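Local atomic coordinates of V-type ATP synthase alpha chain (Nanoarchaeum equitans Kin4-M, PDB entry 5BN3), a protein that belongs, as subunit A, to the rotary ATPase family and holds ADP at the P-loop of its nucleotide-binding domain. Residues H479-I483 and H538-I542; R454-M459 and E474-L478; T202-V206 and D498-P502; A400-D405 and I417-Y423. All coordinates share one frame; numbering follows the deposited sequence.

In the fold
The four contacts show how a nucleotide-binding domain is joined to a helical C-terminal domain. Contacts 1 and 2 share helix 472-489, their centres 14 Å apart, and meet where Glu455 packs against Gly481 and Arg482; both lie in the helical domain, over 30 Å from the centre of the chain. Contact 4 belongs to the nucleotide-binding domain and touches contact 2 through Leu420 against Ser456, and contact 3 through Ile417 against Val206. Contact 3 ties the two domains together, and contacts 2 and 4 are nested inside the loop it closes. It is also near the nucleotide: the Asp498 side chain lies about 8 Å from the bound ADP.

Contact 1: residues H479-I483 and H538-I542; sequences HMGRI and HEKII
His479 turns the edge of its ring to the face of His538, a T-shaped pair with centroids 4.8 Å apart and planes at 62°. With CG of His479 anti to the backbone N (chi1 -173°), the ring reaches toward the second helix until CE1 lies 3.5 Å from CG of His538. NE2 of His479 is bonded to the hydroxyl of Tyr516 on helix 503-523, which should fix the ring's rotation. The opposite face of the His538 ring is covered by CG of Glu539.

Next comes Arg482, whose chain is extended from CG to NE and carries the guanidinium over to the second helix. Its NH2 meets OE2 of Glu539 at 3.0 Å on the syn side of the carboxylate, in a salt bridge whose planes stand 70° apart; the other bonds of the pair are weak. The guanidinium edge faces CD2 of His538, NH1 being 3.3 Å from that carbon, while CD1 of Ile542 lies over one guanidinium face.

Ile483, where the backbones come closest, sends CD1 to 3.6 Å from CB of His538, and its CG2 meets CG2 of Ile541. The two helices of this C-terminal bundle run roughly parallel. The chemistry is graded: apolar contacts of Ile483, a histidine pair, and a partly exposed ion pair whose skewed planes suggest modest directional strength.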
loop_
_atom_site.group_PDB
_atom_site.type_symbol
_atom_site.label_atom_id
_atom_site.label_comp_id
_atom_site.label_asym_id
_atom_site.label_seq_id
_atom_site.Cartn_x
_atom_site.Cartn_y
_atom_site.Cartn_z
ATOM N N HIS A 479 -8.517 19.763 34.722
ATOM C CA HIS A 479 -7.890 19.857 36.034
ATOM C C HIS A 479 -7.764 18.479 36.674
ATOM O O HIS A 479 -6.674 18.066 37.070
ATOM C CB HIS A 479 -8.708 20.780 36.938
ATOM C CG HIS A 479 -8.058 21.082 38.245
ATOM N ND1 HIS A 479 -6.826 21.703 38.344
ATOM C CD2 HIS A 479 -8.460 20.862 39.521
ATOM C CE1 HIS A 479 -6.503 21.843 39.611
ATOM N NE2 HIS A 479 -7.482 21.340 40.351
ATOM N N MET A 480 -8.888 17.775 36.776
ATOM C CA MET A 480 -8.917 16.443 37.374
ATOM C C MET A 480 -8.175 15.417 36.521
ATOM O O MET A 480 -7.548 14.497 37.052
ATOM C CB MET A 480 -10.358 15.977 37.586
ATOM C CG MET A 480 -11.159 16.834 38.547
ATOM S SD MET A 480 -10.368 16.996 40.157
ATOM C CE MET A 480 -10.217 15.274 40.627
ATOM N N GLY A 481 -8.260 15.575 35.203
ATOM C CA GLY A 481 -7.570 14.692 34.280
ATOM C C GLY A 481 -6.070 14.755 34.478
ATOM O O GLY A 481 -5.392 13.728 34.463
ATOM N N ARG A 482 -5.554 15.967 34.668
ATOM C CA ARG A 482 -4.133 16.167 34.933
ATOM C C ARG A 482 -3.707 15.497 36.239
ATOM O O ARG A 482 -2.626 14.910 36.323
ATOM C CB ARG A 482 -3.798 17.664 34.967
ATOM C CG ARG A 482 -2.358 17.968 35.373
ATOM C CD ARG A 482 -2.059 19.463 35.391
ATOM N NE ARG A 482 -0.686 19.740 35.813
ATOM C CZ ARG A 482 -0.340 20.114 37.042
ATOM N NH1 ARG A 482 -1.269 20.266 37.976
ATOM N NH2 ARG A 482 0.933 20.342 37.336
ATOM N N ILE A 483 -4.566 15.585 37.252
ATOM C CA ILE A 483 -4.295 14.983 38.555
ATOM C C ILE A 483 -4.243 13.459 38.464
ATOM O O ILE A 483 -3.361 12.820 39.043
ATOM C CB ILE A 483 -5.359 15.397 39.593
ATOM C CG1 ILE A 483 -5.332 16.913 39.813
ATOM C CG2 ILE A 483 -5.132 14.685 40.915
ATOM C CD1 ILE A 483 -6.371 17.399 40.801
ATOM N N HIS A 538 -4.009 20.472 44.543
ATOM C CA HIS A 538 -3.804 19.552 43.429
ATOM C C HIS A 538 -2.332 19.188 43.253
ATOM O O HIS A 538 -2.005 18.040 42.950
ATOM C CB HIS A 538 -4.397 20.110 42.128
ATOM C CG HIS A 538 -3.712 21.340 41.617
ATOM N ND1 HIS A 538 -3.918 22.589 42.155
ATOM C CD2 HIS A 538 -2.842 21.511 40.590
ATOM C CE1 HIS A 538 -3.194 23.479 41.494
ATOM N NE2 HIS A 538 -2.534 22.848 40.541
ATOM N N GLU A 539 -1.448 20.159 43.463
ATOM C CA GLU A 539 -0.014 19.921 43.339
ATOM C C GLU A 539 0.535 19.048 44.469
ATOM O O GLU A 539 1.532 18.350 44.291
ATOM C CB GLU A 539 0.758 21.244 43.260
ATOM C CG GLU A 539 0.433 22.105 42.040
ATOM C CD GLU A 539 0.935 21.513 40.727
ATOM O OE1 GLU A 539 1.542 20.421 40.739
ATOM O OE2 GLU A 539 0.722 22.151 39.674
ATOM N N LYS A 540 -0.117 19.088 45.627
ATOM C CA LYS A 540 0.279 18.247 46.754
ATOM C C LYS A 540 -0.117 16.793 46.520
ATOM O O LYS A 540 0.636 15.873 46.846
ATOM C CB LYS A 540 -0.340 18.756 48.061
ATOM C CG LYS A 540 0.138 20.138 48.474
ATOM C CD LYS A 540 1.653 20.237 48.377
ATOM C CE LYS A 540 2.074 21.441 47.549
ATOM N NZ LYS A 540 3.472 21.307 47.052
ATOM N N ILE A 541 -1.305 16.595 45.955
ATOM C CA ILE A 541 -1.798 15.263 45.616
ATOM C C ILE A 541 -0.913 14.597 44.558
ATOM O O ILE A 541 -0.597 13.410 44.655
ATOM C CB ILE A 541 -3.261 15.323 45.114
ATOM C CG1 ILE A 541 -4.184 15.834 46.225
ATOM C CG2 ILE A 541 -3.730 13.962 44.628
ATOM C CD1 ILE A 541 -5.643 15.909 45.823
ATOM N N ILE A 542 -0.513 15.376 43.557
ATOM C CA ILE A 542 0.330 14.887 42.467
ATOM C C ILE A 542 1.697 14.384 42.960
ATOM O O ILE A 542 2.255 13.435 42.404
ATOM C CB ILE A 542 0.481 15.976 41.366
ATOM C CG1 ILE A 542 -0.839 16.131 40.601
ATOM C CG2 ILE A 542 1.594 15.641 40.396
ATOM C CD1 ILE A 542 -0.836 17.248 39.570
#

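Contact 2: residues R454-M459 and E474-L478; sequences RESELM and EKIYL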
loop_
_atom_site.group_PDB
_atom_site.type_symbol
_atom_site.label_atom_id
_atom_site.label_comp_id
_atom_site.label_asym_id
_atom_site.label_seq_id
_atom_site.Cartn_x
_atom_site.Cartn_y
_atom_site.Cartn_z
ATOM N N ARG A 454 -13.688 12.425 29.001
ATOM C CA ARG A 454 -14.201 13.780 28.817
ATOM C C ARG A 454 -13.072 14.754 28.495
ATOM O O ARG A 454 -13.217 15.616 27.629
ATOM C CB ARG A 454 -14.965 14.244 30.061
ATOM C CG ARG A 454 -15.723 15.555 29.876
ATOM C CD ARG A 454 -17.011 15.347 29.088
ATOM N NE ARG A 454 -17.615 16.604 28.648
ATOM C CZ ARG A 454 -17.543 17.067 27.405
ATOM N NH1 ARG A 454 -16.896 16.374 26.479
ATOM N NH2 ARG A 454 -18.120 18.217 27.084
ATOM N N GLU A 455 -11.949 14.610 29.192
ATOM C CA GLU A 455 -10.761 15.410 28.905
ATOM C C GLU A 455 -10.311 15.195 27.464
ATOM O O GLU A 455 -9.937 16.142 26.772
ATOM C CB GLU A 455 -9.622 15.056 29.869
ATOM C CG GLU A 455 -8.312 15.780 29.569
ATOM C CD GLU A 455 -7.175 15.365 30.489
ATOM O OE1 GLU A 455 -6.954 14.147 30.662
ATOM O OE2 GLU A 455 -6.497 16.263 31.036
ATOM N N SER A 456 -10.361 13.945 27.015
ATOM C CA SER A 456 -9.991 13.604 25.648
ATOM C C SER A 456 -10.899 14.293 24.630
ATOM O O SER A 456 -10.426 14.818 23.621
ATOM C CB SER A 456 -10.039 12.089 25.457
ATOM O OG SER A 456 -9.725 11.739 24.123
ATOM N N GLU A 457 -12.201 14.286 24.903
ATOM C CA GLU A 457 -13.178 14.950 24.045
ATOM C C GLU A 457 -12.907 16.448 23.947
ATOM O O GLU A 457 -13.179 17.070 22.921
ATOM C CB GLU A 457 -14.597 14.730 24.581
ATOM C CG GLU A 457 -15.074 13.284 24.573
ATOM C CD GLU A 457 -16.393 13.108 25.305
ATOM O OE1 GLU A 457 -16.926 14.111 25.829
ATOM O OE2 GLU A 457 -16.898 11.966 25.359
ATOM N N LEU A 458 -12.366 17.020 25.020
ATOM C CA LEU A 458 -12.185 18.468 25.125
ATOM C C LEU A 458 -10.910 18.994 24.463
ATOM O O LEU A 458 -10.847 20.162 24.079
ATOM C CB LEU A 458 -12.225 18.901 26.595
ATOM C CG LEU A 458 -13.579 18.827 27.308
ATOM C CD1 LEU A 458 -13.437 19.114 28.793
ATOM C CD2 LEU A 458 -14.549 19.805 26.683
ATOM N N MET A 459 -9.903 18.136 24.322
ATOM C CA MET A 459 -8.592 18.564 23.828
ATOM C C MET A 459 -8.576 18.915 22.338
ATOM O O MET A 459 -7.631 19.539 21.853
ATOM C CB MET A 459 -7.529 17.503 24.133
ATOM C CG MET A 459 -7.222 17.315 25.616
ATOM S SD MET A 459 -5.895 18.361 26.256
ATOM C CE MET A 459 -6.804 19.825 26.741
ATOM N N GLU A 474 -16.147 22.732 32.174
ATOM C CA GLU A 474 -15.311 21.981 31.242
ATOM C C GLU A 474 -13.863 21.940 31.724
ATOM O O GLU A 474 -13.221 20.891 31.686
ATOM C CB GLU A 474 -15.389 22.594 29.838
ATOM C CG GLU A 474 -16.713 22.360 29.122
ATOM C CD GLU A 474 -16.936 23.320 27.964
ATOM O OE1 GLU A 474 -16.163 24.294 27.837
ATOM O OE2 GLU A 474 -17.888 23.101 27.184
ATOM N N LYS A 475 -13.359 23.085 32.181
ATOM C CA LYS A 475 -11.988 23.189 32.682
ATOM C C LYS A 475 -11.696 22.237 33.838
ATOM O O LYS A 475 -10.557 21.801 34.012
ATOM C CB LYS A 475 -11.678 24.625 33.117
ATOM C CG LYS A 475 -11.399 25.592 31.978
ATOM C CD LYS A 475 -10.960 26.944 32.523
ATOM C CE LYS A 475 -10.775 27.970 31.416
ATOM N NZ LYS A 475 -10.414 29.307 31.966
ATOM N N ILE A 476 -12.719 21.918 34.626
ATOM C CA ILE A 476 -12.554 21.025 35.769
ATOM C C ILE A 476 -12.133 19.620 35.331
ATOM O O ILE A 476 -11.483 18.897 36.086
ATOM C CB ILE A 476 -13.838 20.960 36.647
ATOM C CG1 ILE A 476 -13.551 20.256 37.980
ATOM C CG2 ILE A 476 -14.983 20.291 35.899
ATOM C CD1 ILE A 476 -14.792 19.801 38.731
ATOM N N TYR A 477 -12.487 19.241 34.107
ATOM C CA TYR A 477 -12.107 17.934 33.582
ATOM C C TYR A 477 -10.634 17.903 33.180
ATOM O O TYR A 477 -9.966 16.877 33.309
ATOM C CB TYR A 477 -13.014 17.534 32.412
ATOM C CG TYR A 477 -14.415 17.175 32.846
ATOM C CD1 TYR A 477 -14.666 15.988 33.518
ATOM C CD2 TYR A 477 -15.485 18.020 32.590
ATOM C CE1 TYR A 477 -15.941 15.650 33.923
ATOM C CE2 TYR A 477 -16.768 17.691 32.993
ATOM C CZ TYR A 477 -16.988 16.504 33.659
ATOM O OH TYR A 477 -18.258 16.162 34.065
ATOM N N LEU A 478 -10.133 19.037 32.698
ATOM C CA LEU A 478 -8.717 19.174 32.384
ATOM C C LEU A 478 -7.912 19.203 33.680
ATOM O O LEU A 478 -6.779 18.727 33.735
ATOM C CB LEU A 478 -8.472 20.455 31.583
ATOM C CG LEU A 478 -9.395 20.685 30.385
ATOM C CD1 LEU A 478 -9.041 21.969 29.646
ATOM C CD2 LEU A 478 -9.352 19.498 29.442
#
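Tyr477 offers a flat face to the aliphatic part of Arg454. CG of the arginine sits over the middle of the ring, 3.6 Å from its centroid and 11° off the normal, a well-centred CH-pi contact. The bend of the arginine chain at chi2 (77°) turns the rest of it aside, so that a methylene rather than the guanidinium rests on the ring. Tyr517 of helix 503-523 also packs against Tyr477.

Leu458 is the bump that fills the next hollow. Pointing at the other helix, it pushes CD1 into the recess between Glu474 and Tyr477, where the methyl lies 3.4 Å from the backbone O of Glu474 and 4.0 Å from CB of Tyr477. Its other methyl, CD2, comes alongside CG of Glu474.

From the opposite helix Leu478 inserts a single branch in the other direction. Its CD2 enters a pocket walled by CG of Glu455, CB of Leu458 and CE of Met459, the last at 3.7 Å. Met459 is folded at chi2 and chi3, which brings its terminal methyl back over the leucine. Glu455 runs extended past Leu478, its CG 3.9 Å from CD2 of Leu478, and its carboxylate goes on to a salt bridge with Arg485.

No hydrogen bond joins the two segments, so the fit rests on shape. The short helical axes pass 9.0 Å apart at a crossing angle of -111°, a steep helix-helix packing in which side chains of the two segments interleave, within the helical C-terminal domain of V- and A-type subunits.

Contact 3: residues T202-V206 and D498-P502; sequences TGTRV and DSYSP
Arg205 grips Asp498 end-on, with both terminal nitrogens on one oxygen. NH2 lies 3.0 Å from OD1 on its syn lone pair, and NH1 reaches the same oxygen at 3.2 Å, nearly along the C-O bond; guanidinium and carboxylate are almost coplanar, 9° apart. The bend at chi3 (-74°) swings the arginine end around to the loop. NH1 also makes a weak bond to OG of Ser501, itself hydrogen-bonded to OG1 of Thr506, and donates to a water that in turn lies within bonding distance of the backbone O atoms of Asp498 and Tyr500. Around this core, NE and NH2 of Arg205 are bonded to the backbone O atoms of Phe488 and Gln490, while OD2 of Asp498 pairs with Arg545 and accepts from the backbone N of Asp492.

A backbone bond comes next: Ser501 N donates to Gly203 O at 3.0 Å, in the carbonyl plane and on a lone pair. A second water spans OG1 of Thr204 and the backbone O of Ser499. On the first segment, OG1 of Thr202 accepts from Thr204 N, an ST turn that shapes the approach to helix 205-210.

Packing is thin and centres on Gly203, whose CA lies 3.9 Å from CE1 of Tyr500. Its positive phi (96°) suits glycine, and the bare CA lets the tyrosine ring come close. CG of Arg205 rests 3.2 Å from OG of Ser501.

Buried and gripped on both oxygens, Asp498 is probably held as a carboxylate by two arginines. The network thus joins the start of helix 205-210 to the loop that follows the ADP-pocket residues Gln491 to Phe494.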
loop_
_atom_site.group_PDB
_atom_site.type_symbol
_atom_site.label_atom_id
_atom_site.label_comp_id
_atom_site.label_asym_id
_atom_site.label_seq_id
_atom_site.Cartn_x
_atom_site.Cartn_y
_atom_site.Cartn_z
ATOM N N THR A 202 -0.099 -6.553 40.211
ATOM C CA THR A 202 1.222 -6.316 39.633
ATOM C C THR A 202 2.089 -5.390 40.475
ATOM O O THR A 202 3.316 -5.495 40.464
ATOM C CB THR A 202 1.110 -5.720 38.213
ATOM O OG1 THR A 202 0.503 -4.423 38.277
ATOM C CG2 THR A 202 0.275 -6.619 37.325
ATOM N N GLY A 203 1.453 -4.474 41.195
ATOM C CA GLY A 203 2.186 -3.452 41.919
ATOM C C GLY A 203 2.270 -2.182 41.096
ATOM O O GLY A 203 2.807 -1.169 41.548
ATOM N N THR A 204 1.744 -2.249 39.875
ATOM C CA THR A 204 1.628 -1.080 39.009
ATOM C C THR A 204 0.163 -0.652 38.966
ATOM O O THR A 204 -0.708 -1.443 38.599
ATOM C CB THR A 204 2.136 -1.383 37.586
ATOM O OG1 THR A 204 3.533 -1.704 37.634
ATOM C CG2 THR A 204 1.934 -0.178 36.679
ATOM N N ARG A 205 -0.098 0.599 39.341
ATOM C CA ARG A 205 -1.462 1.100 39.534
ATOM C C ARG A 205 -2.388 0.953 38.322
ATOM O O ARG A 205 -3.506 0.449 38.449
ATOM C CB ARG A 205 -1.431 2.564 39.998
ATOM C CG ARG A 205 -0.850 2.755 41.399
ATOM C CD ARG A 205 -0.933 4.206 41.860
ATOM N NE ARG A 205 0.048 5.056 41.193
ATOM C CZ ARG A 205 1.293 5.237 41.623
ATOM N NH1 ARG A 205 1.712 4.624 42.720
ATOM N NH2 ARG A 205 2.119 6.028 40.957
ATOM N N VAL A 206 -1.930 1.392 37.154
ATOM C CA VAL A 206 -2.763 1.337 35.954
ATOM C C VAL A 206 -3.137 -0.104 35.601
ATOM O O VAL A 206 -4.237 -0.371 35.116
ATOM C CB VAL A 206 -2.094 2.066 34.755
ATOM C CG1 VAL A 206 -0.761 1.416 34.387
ATOM C CG2 VAL A 206 -3.028 2.109 33.556
ATOM N N ASP A 498 8.178 5.126 44.512
ATOM C CA ASP A 498 7.065 4.980 43.573
ATOM C C ASP A 498 7.105 3.688 42.754
ATOM O O ASP A 498 6.086 3.274 42.202
ATOM C CB ASP A 498 6.991 6.195 42.643
ATOM C CG ASP A 498 5.637 6.340 41.975
ATOM O OD1 ASP A 498 4.638 5.815 42.512
ATOM O OD2 ASP A 498 5.564 6.994 40.914
ATOM N N SER A 499 8.273 3.053 42.686
ATOM C CA SER A 499 8.450 1.834 41.890
ATOM C C SER A 499 7.404 0.763 42.198
ATOM O O SER A 499 6.782 0.212 41.287
ATOM C CB SER A 499 9.857 1.270 42.093
ATOM O OG SER A 499 10.038 0.087 41.334
ATOM N N TYR A 500 7.206 0.488 43.483
ATOM C CA TYR A 500 6.177 -0.446 43.921
ATOM C C TYR A 500 4.990 0.298 44.524
ATOM O O TYR A 500 5.164 1.214 45.331
ATOM C CB TYR A 500 6.753 -1.433 44.939
ATOM C CG TYR A 500 5.726 -2.339 45.584
ATOM C CD1 TYR A 500 4.876 -3.118 44.813
ATOM C CD2 TYR A 500 5.622 -2.429 46.965
ATOM C CE1 TYR A 500 3.942 -3.954 45.397
ATOM C CE2 TYR A 500 4.691 -3.263 47.561
ATOM C CZ TYR A 500 3.856 -4.022 46.770
ATOM O OH TYR A 500 2.927 -4.853 47.348
ATOM N N SER A 501 3.786 -0.094 44.124
ATOM C CA SER A 501 2.571 0.514 44.656
ATOM C C SER A 501 1.647 -0.552 45.229
ATOM O O SER A 501 0.898 -1.196 44.492
ATOM C CB SER A 501 1.846 1.317 43.573
ATOM O OG SER A 501 0.772 2.060 44.126
ATOM N N PRO A 502 1.697 -0.745 46.556
ATOM C CA PRO A 502 0.798 -1.708 47.199
ATOM C C PRO A 502 -0.638 -1.202 47.137
ATOM O O PRO A 502 -0.845 -0.004 46.929
ATOM C CB PRO A 502 1.295 -1.734 48.648
ATOM C CG PRO A 502 1.921 -0.392 48.853
ATOM C CD PRO A 502 2.540 -0.030 47.530
HETATM O O HOH W 1 5.890 0.124 38.725
HETATM O O HOH W 2 4.155 3.570 44.234
#

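Contact 4: residues A400-D405 and I417-Y423; sequences ALWALD and INYLISY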
loop_
_atom_site.group_PDB
_atom_site.type_symbol
_atom_site.label_atom_id
_atom_site.label_comp_id
_atom_site.label_asym_id
_atom_site.label_seq_id
_atom_site.Cartn_x
_atom_site.Cartn_y
_atom_site.Cartn_z
ATOM N N ALA A 400 -6.460 -9.332 27.843
ATOM C CA ALA A 400 -6.343 -7.879 27.965
ATOM C C ALA A 400 -5.342 -7.277 26.996
ATOM O O ALA A 400 -4.364 -7.924 26.610
ATOM C CB ALA A 400 -5.978 -7.486 29.386
ATOM N N LEU A 401 -5.593 -6.026 26.623
ATOM C CA LEU A 401 -4.649 -5.242 25.837
ATOM C C LEU A 401 -4.072 -4.128 26.698
ATOM O O LEU A 401 -4.798 -3.233 27.135
ATOM C CB LEU A 401 -5.342 -4.636 24.611
ATOM C CG LEU A 401 -4.596 -3.539 23.842
ATOM C CD1 LEU A 401 -3.267 -4.063 23.346
ATOM C CD2 LEU A 401 -5.426 -3.008 22.678
ATOM N N TRP A 402 -2.770 -4.188 26.953
ATOM C CA TRP A 402 -2.077 -3.101 27.636
ATOM C C TRP A 402 -1.274 -2.319 26.599
ATOM O O TRP A 402 -0.069 -2.518 26.446
ATOM C CB TRP A 402 -1.177 -3.652 28.748
ATOM C CG TRP A 402 -1.957 -4.291 29.873
ATOM C CD1 TRP A 402 -3.271 -4.078 30.180
ATOM C CD2 TRP A 402 -1.474 -5.255 30.828
ATOM N NE1 TRP A 402 -3.633 -4.839 31.268
ATOM C CE2 TRP A 402 -2.554 -5.567 31.682
ATOM C CE3 TRP A 402 -0.241 -5.874 31.041
ATOM C CZ2 TRP A 402 -2.430 -6.480 32.737
ATOM C CZ3 TRP A 402 -0.121 -6.778 32.090
ATOM C CH2 TRP A 402 -1.211 -7.071 32.924
ATOM N N ALA A 403 -1.959 -1.431 25.883
ATOM C CA ALA A 403 -1.370 -0.742 24.732
ATOM C C ALA A 403 -0.490 0.436 25.125
ATOM O O ALA A 403 -0.921 1.332 25.853
ATOM C CB ALA A 403 -2.458 -0.277 23.785
ATOM N N LEU A 404 0.737 0.448 24.614
ATOM C CA LEU A 404 1.653 1.545 24.894
ATOM C C LEU A 404 1.587 2.599 23.788
ATOM O O LEU A 404 1.424 2.270 22.612
ATOM C CB LEU A 404 3.078 1.026 25.089
ATOM C CG LEU A 404 3.223 0.090 26.291
ATOM C CD1 LEU A 404 4.651 -0.400 26.442
ATOM C CD2 LEU A 404 2.776 0.793 27.561
ATOM N N ASP A 405 1.709 3.864 24.174
ATOM C CA ASP A 405 1.404 4.965 23.266
ATOM C C ASP A 405 2.592 5.903 23.034
ATOM O O ASP A 405 3.198 6.399 23.986
ATOM C CB ASP A 405 0.203 5.741 23.811
ATOM C CG ASP A 405 -0.326 6.758 22.832
ATOM O OD1 ASP A 405 -1.048 6.365 21.891
ATOM O OD2 ASP A 405 -0.031 7.954 23.013
ATOM N N ILE A 417 0.605 3.816 29.001
ATOM C CA ILE A 417 -0.612 3.075 28.683
ATOM C C ILE A 417 -1.684 3.990 28.086
ATOM O O ILE A 417 -2.086 4.973 28.711
ATOM C CB ILE A 417 -1.189 2.389 29.941
ATOM C CG1 ILE A 417 -0.237 1.299 30.449
ATOM C CG2 ILE A 417 -2.555 1.793 29.648
ATOM C CD1 ILE A 417 -0.202 0.054 29.575
ATOM N N ASN A 418 -2.136 3.665 26.877
ATOM C CA ASN A 418 -3.267 4.354 26.258
ATOM C C ASN A 418 -4.561 3.925 26.945
ATOM O O ASN A 418 -5.078 2.837 26.685
ATOM C CB ASN A 418 -3.313 4.037 24.756
ATOM C CG ASN A 418 -4.359 4.848 24.005
ATOM O OD1 ASN A 418 -5.476 5.054 24.483
ATOM N ND2 ASN A 418 -3.999 5.306 22.811
ATOM N N TYR A 419 -5.086 4.788 27.811
ATOM C CA TYR A 419 -6.249 4.458 28.634
ATOM C C TYR A 419 -7.582 4.512 27.888
ATOM O O TYR A 419 -8.636 4.260 28.475
ATOM C CB TYR A 419 -6.297 5.365 29.870
ATOM C CG TYR A 419 -6.009 6.821 29.579
ATOM C CD1 TYR A 419 -6.976 7.641 29.019
ATOM C CD2 TYR A 419 -4.774 7.374 29.882
ATOM C CE1 TYR A 419 -6.718 8.967 28.758
ATOM C CE2 TYR A 419 -4.508 8.701 29.625
ATOM C CZ TYR A 419 -5.486 9.491 29.064
ATOM O OH TYR A 419 -5.235 10.816 28.801
ATOM N N LEU A 420 -7.538 4.836 26.599
ATOM C CA LEU A 420 -8.744 4.850 25.777
ATOM C C LEU A 420 -8.816 3.613 24.887
ATOM O O LEU A 420 -9.899 3.122 24.573
ATOM C CB LEU A 420 -8.790 6.114 24.915
ATOM C CG LEU A 420 -8.875 7.446 25.665
ATOM C CD1 LEU A 420 -9.059 8.604 24.699
ATOM C CD2 LEU A 420 -10.008 7.411 26.667
ATOM N N ILE A 421 -7.646 3.116 24.499
ATOM C CA ILE A 421 -7.533 1.984 23.586
ATOM C C ILE A 421 -7.343 0.659 24.336
ATOM O O ILE A 421 -7.856 -0.385 23.922
ATOM C CB ILE A 421 -6.373 2.225 22.592
ATOM C CG1 ILE A 421 -6.742 3.348 21.616
ATOM C CG2 ILE A 421 -6.022 0.961 21.839
ATOM C CD1 ILE A 421 -8.005 3.077 20.826
ATOM N N SER A 422 -6.617 0.705 25.450
ATOM C CA SER A 422 -6.405 -0.488 26.269
ATOM C C SER A 422 -7.722 -1.021 26.828
ATOM O O SER A 422 -8.699 -0.279 26.954
ATOM C CB SER A 422 -5.435 -0.191 27.416
ATOM O OG SER A 422 -4.168 0.199 26.919
ATOM N N TYR A 423 -7.743 -2.312 27.153
ATOM C CA TYR A 423 -8.928 -2.954 27.708
ATOM C C TYR A 423 -8.572 -4.195 28.512
ATOM O O TYR A 423 -7.493 -4.765 28.348
ATOM C CB TYR A 423 -9.919 -3.334 26.594
ATOM C CG TYR A 423 -9.404 -4.348 25.591
ATOM C CD1 TYR A 423 -9.359 -5.704 25.896
ATOM C CD2 TYR A 423 -8.993 -3.951 24.333
ATOM C CE1 TYR A 423 -8.896 -6.624 24.986
ATOM C CE2 TYR A 423 -8.537 -4.866 23.410
ATOM C CZ TYR A 423 -8.489 -6.200 23.746
ATOM O OH TYR A 423 -8.034 -7.122 22.837
#
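Leu401 lays its CB on one face of the Tyr423 ring, 3.7 Å from the ring centroid and 21° off the normal. Tyr423 can fold its ring back over the neighbouring strand because chi1 is 63°, which places CG between the backbone N and the carbonyl carbon. CD2 of the leucine continues the apolar patch to CG2 of Ile421, which also meets CB of Ala403. A separate cluster forms about CD1 of Ile417, between CB of Trp402 and CD2 of Leu404, the latter at 3.7 Å.

The backbones of Leu401 and Tyr423 form an antiparallel hydrogen-bonded pair, with N of Leu401 donating to Tyr423 O and N of Tyr423 returning the bond to Leu401 O. Through its backbone, segment 400-405 is also hydrogen-bonded to strand 218-222, which leads into the P-loop of the nucleotide-binding domain, and Leu404 packs on Ser227 of the ADP pocket. Further along, Leu404 bridges Ile417, and Asn418 N donates to Ala403 O at 2.8 Å, nearly straight.

Ser422 links the two segments by its hydroxyl: OG accepts from Ala403 N at 2.9 Å and donates to Asn418 O. OD1 of Asn418 accepts from Leu420 N in an Asx turn, extended to an Asx motif by Ile421 N. The amide's ND2 reaches OD1 of Asp405 at 3.3 Å from above the carboxylate plane, and that same oxygen pairs with Lys407.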